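Local coordinates for surface presentation of antigens protein SpaK (Salmonella typhimurium, PDB 2FM8) that acts as a class IB type III secretion chaperone, storing effectors such as SipA and SopE in the bacterial cytoplasm in a secretion-competent state for delivery into host cells, at residues D51-M63 against L90-V104. Numbering follows the deposited sequence.
Sequences DVWIWAQLGADSM and LLGEQNGELTLKALV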
loop_
_atom_site.group_PDB
_atom_site.type_symbol
_atom_site.label_atom_id
_atom_site.label_comp_id
_atom_site.label_asym_id
_atom_site.label_seq_id
_atom_site.Cartn_x
_atom_site.Cartn_y
_atom_site.Cartn_z
ATOM N N ASP A 51 -22.875 13.467 6.458
ATOM C CA ASP A 51 -21.534 13.344 7.016
ATOM C C ASP A 51 -20.803 14.651 6.722
ATOM O O ASP A 51 -20.832 15.129 5.599
ATOM C CB ASP A 51 -20.754 12.218 6.344
ATOM C CG ASP A 51 -21.341 10.833 6.595
ATOM O OD1 ASP A 51 -21.700 10.529 7.740
ATOM O OD2 ASP A 51 -21.400 10.035 5.641
ATOM N N VAL A 52 -20.149 15.215 7.726
ATOM C CA VAL A 52 -19.256 16.338 7.502
ATOM C C VAL A 52 -17.804 15.867 7.337
ATOM O O VAL A 52 -17.247 15.216 8.215
ATOM C CB VAL A 52 -19.361 17.366 8.612
ATOM C CG1 VAL A 52 -18.374 18.496 8.374
ATOM C CG2 VAL A 52 -20.789 17.922 8.649
ATOM N N TRP A 53 -17.216 16.204 6.196
ATOM C CA TRP A 53 -15.839 15.888 5.904
ATOM C C TRP A 53 -14.937 17.129 5.831
ATOM O O TRP A 53 -15.289 18.148 5.226
ATOM C CB TRP A 53 -15.758 15.184 4.552
ATOM C CG TRP A 53 -16.308 13.800 4.500
ATOM C CD1 TRP A 53 -17.576 13.453 4.201
ATOM C CD2 TRP A 53 -15.589 12.571 4.696
ATOM N NE1 TRP A 53 -17.714 12.108 4.210
ATOM C CE2 TRP A 53 -16.506 11.530 4.506
ATOM C CE3 TRP A 53 -14.262 12.255 5.005
ATOM C CZ2 TRP A 53 -16.147 10.179 4.627
ATOM C CZ3 TRP A 53 -13.900 10.909 5.134
ATOM C CH2 TRP A 53 -14.833 9.893 4.940
ATOM N N ILE A 54 -13.751 17.015 6.422
ATOM C CA ILE A 54 -12.681 18.001 6.228
ATOM C C ILE A 54 -11.575 17.257 5.502
ATOM O O ILE A 54 -11.215 16.139 5.910
ATOM C CB ILE A 54 -12.154 18.541 7.578
ATOM C CG1 ILE A 54 -13.265 19.217 8.377
ATOM C CG2 ILE A 54 -10.987 19.541 7.391
ATOM C CD1 ILE A 54 -12.871 19.404 9.866
ATOM N N TRP A 55 -11.046 17.826 4.429
ATOM C CA TRP A 55 -9.965 17.145 3.728
ATOM C C TRP A 55 -9.041 18.104 3.003
ATOM O O TRP A 55 -9.329 19.286 2.882
ATOM C CB TRP A 55 -10.509 16.089 2.778
ATOM C CG TRP A 55 -10.959 16.572 1.439
ATOM C CD1 TRP A 55 -10.223 16.584 0.257
ATOM C CD2 TRP A 55 -12.237 17.079 1.110
ATOM N NE1 TRP A 55 -10.985 17.066 -0.768
ATOM C CE2 TRP A 55 -12.224 17.391 -0.276
ATOM C CE3 TRP A 55 -13.395 17.297 1.840
ATOM C CZ2 TRP A 55 -13.320 17.903 -0.931
ATOM C CZ3 TRP A 55 -14.480 17.811 1.196
ATOM C CH2 TRP A 55 -14.449 18.108 -0.180
ATOM N N ALA A 56 -7.916 17.569 2.571
ATOM C CA ALA A 56 -6.918 18.302 1.804
ATOM C C ALA A 56 -6.161 17.335 0.914
ATOM O O ALA A 56 -5.785 16.253 1.355
ATOM C CB ALA A 56 -5.950 19.018 2.731
ATOM N N GLN A 57 -5.938 17.728 -0.330
ATOM C CA GLN A 57 -4.929 17.080 -1.176
ATOM C C GLN A 57 -3.535 17.474 -0.747
ATOM O O GLN A 57 -3.300 18.620 -0.378
ATOM C CB GLN A 57 -5.148 17.452 -2.636
ATOM C CG GLN A 57 -6.414 16.865 -3.190
ATOM C CD GLN A 57 -6.682 17.336 -4.598
ATOM O OE1 GLN A 57 -5.805 17.932 -5.236
ATOM N NE2 GLN A 57 -7.886 17.054 -5.109
ATOM N N LEU A 58 -2.599 16.528 -0.787
ATOM C CA LEU A 58 -1.314 16.748 -0.168
ATOM C C LEU A 58 -0.182 17.090 -1.131
ATOM O O LEU A 58 0.954 17.217 -0.695
ATOM C CB LEU A 58 -0.931 15.559 0.703
ATOM C CG LEU A 58 -1.822 15.313 1.915
ATOM C CD1 LEU A 58 -1.474 13.977 2.541
ATOM C CD2 LEU A 58 -1.712 16.442 2.933
ATOM N N GLY A 59 -0.470 17.317 -2.407
ATOM C CA GLY A 59 0.577 17.784 -3.327
ATOM C C GLY A 59 0.818 16.871 -4.520
ATOM O O GLY A 59 0.565 15.659 -4.461
ATOM N N ALA A 60 1.293 17.479 -5.608
ATOM C CA ALA A 60 1.479 16.798 -6.903
ATOM C C ALA A 60 2.362 15.553 -6.811
ATOM O O ALA A 60 2.148 14.589 -7.539
ATOM C CB ALA A 60 2.079 17.777 -7.929
ATOM N N ASP A 61 3.363 15.579 -5.945
ATOM C CA ASP A 61 4.279 14.427 -5.812
ATOM C C ASP A 61 4.025 13.531 -4.593
ATOM O O ASP A 61 4.827 12.644 -4.320
ATOM C CB ASP A 61 5.720 14.923 -5.740
ATOM C CG ASP A 61 6.209 15.507 -7.071
ATOM O OD1 ASP A 61 5.713 15.083 -8.163
ATOM O OD2 ASP A 61 7.114 16.367 -7.009
ATOM N N SER A 62 2.921 13.760 -3.885
ATOM C CA SER A 62 2.655 13.057 -2.624
ATOM C C SER A 62 2.601 11.522 -2.794
ATOM O O SER A 62 3.116 10.801 -1.942
ATOM C CB SER A 62 1.369 13.582 -1.942
ATOM O OG SER A 62 0.263 13.605 -2.831
ATOM N N MET A 63 2.017 11.023 -3.876
ATOM C CA MET A 63 1.894 9.559 -4.034
ATOM C C MET A 63 3.270 8.903 -4.234
ATOM O O MET A 63 3.543 7.847 -3.702
ATOM C CB MET A 63 0.942 9.189 -5.160
ATOM C CG MET A 63 -0.534 9.533 -4.873
ATOM S SD MET A 63 -1.302 8.639 -3.501
ATOM C CE MET A 63 -1.274 6.937 -4.058
ATOM N N LEU A 90 -8.151 9.527 7.776
ATOM C CA LEU A 90 -8.181 8.570 6.654
ATOM C C LEU A 90 -7.354 9.149 5.525
ATOM O O LEU A 90 -7.191 10.358 5.413
ATOM C CB LEU A 90 -9.626 8.342 6.143
ATOM C CG LEU A 90 -10.633 7.842 7.179
ATOM C CD1 LEU A 90 -12.014 7.677 6.608
ATOM C CD2 LEU A 90 -10.200 6.515 7.801
ATOM N N LEU A 91 -6.846 8.273 4.679
ATOM C CA LEU A 91 -6.118 8.664 3.485
ATOM C C LEU A 91 -6.854 8.186 2.249
ATOM O O LEU A 91 -7.227 7.046 2.160
ATOM C CB LEU A 91 -4.714 8.069 3.485
ATOM C CG LEU A 91 -3.819 8.572 4.596
ATOM C CD1 LEU A 91 -2.584 7.666 4.694
ATOM C CD2 LEU A 91 -3.390 10.011 4.378
ATOM N N GLY A 92 -7.027 9.059 1.291
ATOM C CA GLY A 92 -7.498 8.671 -0.025
ATOM C C GLY A 92 -6.608 9.294 -1.097
ATOM O O GLY A 92 -5.464 9.663 -0.849
ATOM N N GLU A 93 -7.145 9.373 -2.300
ATOM C CA GLU A 93 -6.424 9.900 -3.433
ATOM C C GLU A 93 -7.377 10.659 -4.379
ATOM O O GLU A 93 -8.364 10.122 -4.820
ATOM C CB GLU A 93 -5.721 8.770 -4.195
ATOM C CG GLU A 93 -4.856 9.346 -5.324
ATOM C CD GLU A 93 -4.181 8.343 -6.188
ATOM O OE1 GLU A 93 -4.430 7.139 -6.025
ATOM O OE2 GLU A 93 -3.395 8.780 -7.053
ATOM N N GLN A 94 -7.057 11.904 -4.684
ATOM C CA GLN A 94 -7.884 12.730 -5.537
ATOM C C GLN A 94 -6.967 13.453 -6.491
ATOM O O GLN A 94 -5.942 13.988 -6.082
ATOM C CB GLN A 94 -8.672 13.781 -4.730
ATOM C CG GLN A 94 -9.980 13.303 -4.169
ATOM C CD GLN A 94 -11.034 13.175 -5.239
ATOM O OE1 GLN A 94 -11.454 14.168 -5.852
ATOM N NE2 GLN A 94 -11.454 11.946 -5.493
ATOM N N ASN A 95 -7.373 13.480 -7.759
ATOM C CA ASN A 95 -6.596 14.071 -8.826
ATOM C C ASN A 95 -5.123 13.656 -8.833
ATOM O O ASN A 95 -4.234 14.489 -9.051
ATOM C CB ASN A 95 -6.750 15.575 -8.766
ATOM C CG ASN A 95 -8.197 15.997 -8.863
ATOM O OD1 ASN A 95 -8.964 15.469 -9.697
ATOM N ND2 ASN A 95 -8.596 16.933 -7.992
ATOM N N GLY A 96 -4.886 12.358 -8.616
ATOM C CA GLY A 96 -3.518 11.803 -8.569
ATOM C C GLY A 96 -2.699 12.234 -7.361
ATOM O O GLY A 96 -1.479 12.116 -7.351
ATOM N N GLU A 97 -3.372 12.741 -6.327
ATOM C CA GLU A 97 -2.700 13.239 -5.137
ATOM C C GLU A 97 -3.223 12.536 -3.899
ATOM O O GLU A 97 -4.406 12.259 -3.808
ATOM C CB GLU A 97 -2.921 14.737 -5.003
ATOM C CG GLU A 97 -2.499 15.548 -6.224
ATOM C CD GLU A 97 -2.241 17.054 -5.919
ATOM O OE1 GLU A 97 -2.262 17.489 -4.721
ATOM O OE2 GLU A 97 -1.973 17.773 -6.907
ATOM N N LEU A 98 -2.335 12.230 -2.953
ATOM C CA LEU A 98 -2.769 11.709 -1.683
ATOM C C LEU A 98 -3.653 12.729 -0.946
ATOM O O LEU A 98 -3.346 13.934 -0.914
ATOM C CB LEU A 98 -1.576 11.366 -0.813
ATOM C CG LEU A 98 -1.897 10.562 0.451
ATOM C CD1 LEU A 98 -2.365 9.151 0.112
ATOM C CD2 LEU A 98 -0.604 10.499 1.276
ATOM N N THR A 99 -4.717 12.235 -0.326
ATOM C CA THR A 99 -5.675 13.078 0.377
ATOM C C THR A 99 -5.754 12.715 1.861
ATOM O O THR A 99 -5.800 11.540 2.237
ATOM C CB THR A 99 -7.036 12.978 -0.336
ATOM O OG1 THR A 99 -6.886 13.524 -1.664
ATOM C CG2 THR A 99 -8.071 13.810 0.347
ATOM N N LEU A 100 -5.711 13.729 2.721
ATOM C CA LEU A 100 -5.912 13.548 4.147
ATOM C C LEU A 100 -7.356 13.927 4.445
ATOM O O LEU A 100 -7.806 14.993 4.039
ATOM C CB LEU A 100 -4.973 14.457 4.950
ATOM C CG LEU A 100 -5.072 14.345 6.482
ATOM C CD1 LEU A 100 -4.585 12.933 6.914
ATOM C CD2 LEU A 100 -4.262 15.455 7.173
ATOM N N LYS A 101 -8.065 13.080 5.180
ATOM C CA LYS A 101 -9.520 13.258 5.338
ATOM C C LYS A 101 -9.918 12.988 6.780
ATOM O O LYS A 101 -9.444 12.018 7.389
ATOM C CB LYS A 101 -10.321 12.253 4.487
ATOM C CG LYS A 101 -9.929 12.113 3.054
ATOM C CD LYS A 101 -10.954 11.237 2.274
ATOM C CE LYS A 101 -10.928 9.756 2.603
ATOM N NZ LYS A 101 -11.945 8.896 1.756
ATOM N N ALA A 102 -10.821 13.807 7.288
ATOM C CA ALA A 102 -11.444 13.605 8.583
ATOM C C ALA A 102 -12.959 13.517 8.398
ATOM O O ALA A 102 -13.584 14.461 7.878
ATOM C CB ALA A 102 -11.103 14.757 9.495
ATOM N N LEU A 103 -13.534 12.379 8.758
ATOM C CA LEU A 103 -14.963 12.256 8.889
ATOM C C LEU A 103 -15.247 12.749 10.282
ATOM O O LEU A 103 -14.992 12.067 11.246
ATOM C CB LEU A 103 -15.411 10.791 8.725
ATOM C CG LEU A 103 -16.896 10.493 8.955
ATOM C CD1 LEU A 103 -17.730 11.290 8.001
ATOM C CD2 LEU A 103 -17.178 9.019 8.799
ATOM N N VAL A 104 -15.767 13.958 10.386
ATOM C CA VAL A 104 -15.887 14.622 11.676
ATOM C C VAL A 104 -16.954 13.979 12.578
ATOM O O VAL A 104 -18.093 13.769 12.156
ATOM C CB VAL A 104 -16.247 16.089 11.516
ATOM C CG1 VAL A 104 -16.250 16.778 12.869
ATOM C CG2 VAL A 104 -15.271 16.794 10.559
HETATM O O HOH W 1 -19.936 14.050 10.343
HETATM O O HOH W 2 0.918 12.326 -6.264
#
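Trp53 and Leu103 face each other across strand 51-57, the middle strand of the five-stranded antiparallel sheet of this type III secretion chaperone, and its neighbour 97-103; a type I' turn at 94-97 joins strand 97-103 to strand 90-94 in a beta hairpin. The pair illustrates how a cross-strand neighbour at a non-hydrogen-bonded site can pack against the face of an aromatic ring. Trp53 CG lies anti to the carbonyl carbon (chi1 -70°), which lays one face of the indole over Leu103, whose CB sits 3.9 Å from the centroid of the six-membered ring, 13° off the normal, a CH-pi contact. Leu103 CD1 lies over the same ring system near its rim, 3.7 Å from Trp53 CE2, while Leu90 CD1 meets the edge. Trp55, on the same face, runs alongside Thr99, its CD1 3.5 Å from Thr99 CG2. Both indoles also pack on apolar side chains of another protein's chain. On the reverse face Ile54, Ala56 and Leu100 pack against helix 112-132; there Ile54 CD1 touches Val104 CG2 at 3.6 Å. Within the sheet, pairs of backbone hydrogen bonds join Ile54 to Ala102 and Ala56 to Leu100.

Beyond strand 51-57, a type I turn from Gly59 to Ser62 leads into helix 62-78, whose first residues pack against the hairpin. Met63, bent at chi2 and chi3, lays SD 3.8 Å from Leu98 CD1 and its CE against the Glu93 carboxylate. Glu97 OE1 takes the Gly59 N-H from above its carboxylate plane. Ser62 OG, turned between its backbone N and carbonyl carbon (chi1 51°), accepts from Leu98 N at 2.9 Å and donates to Gly59 O at 2.6 Å, in the carbonyl plane on a lone pair.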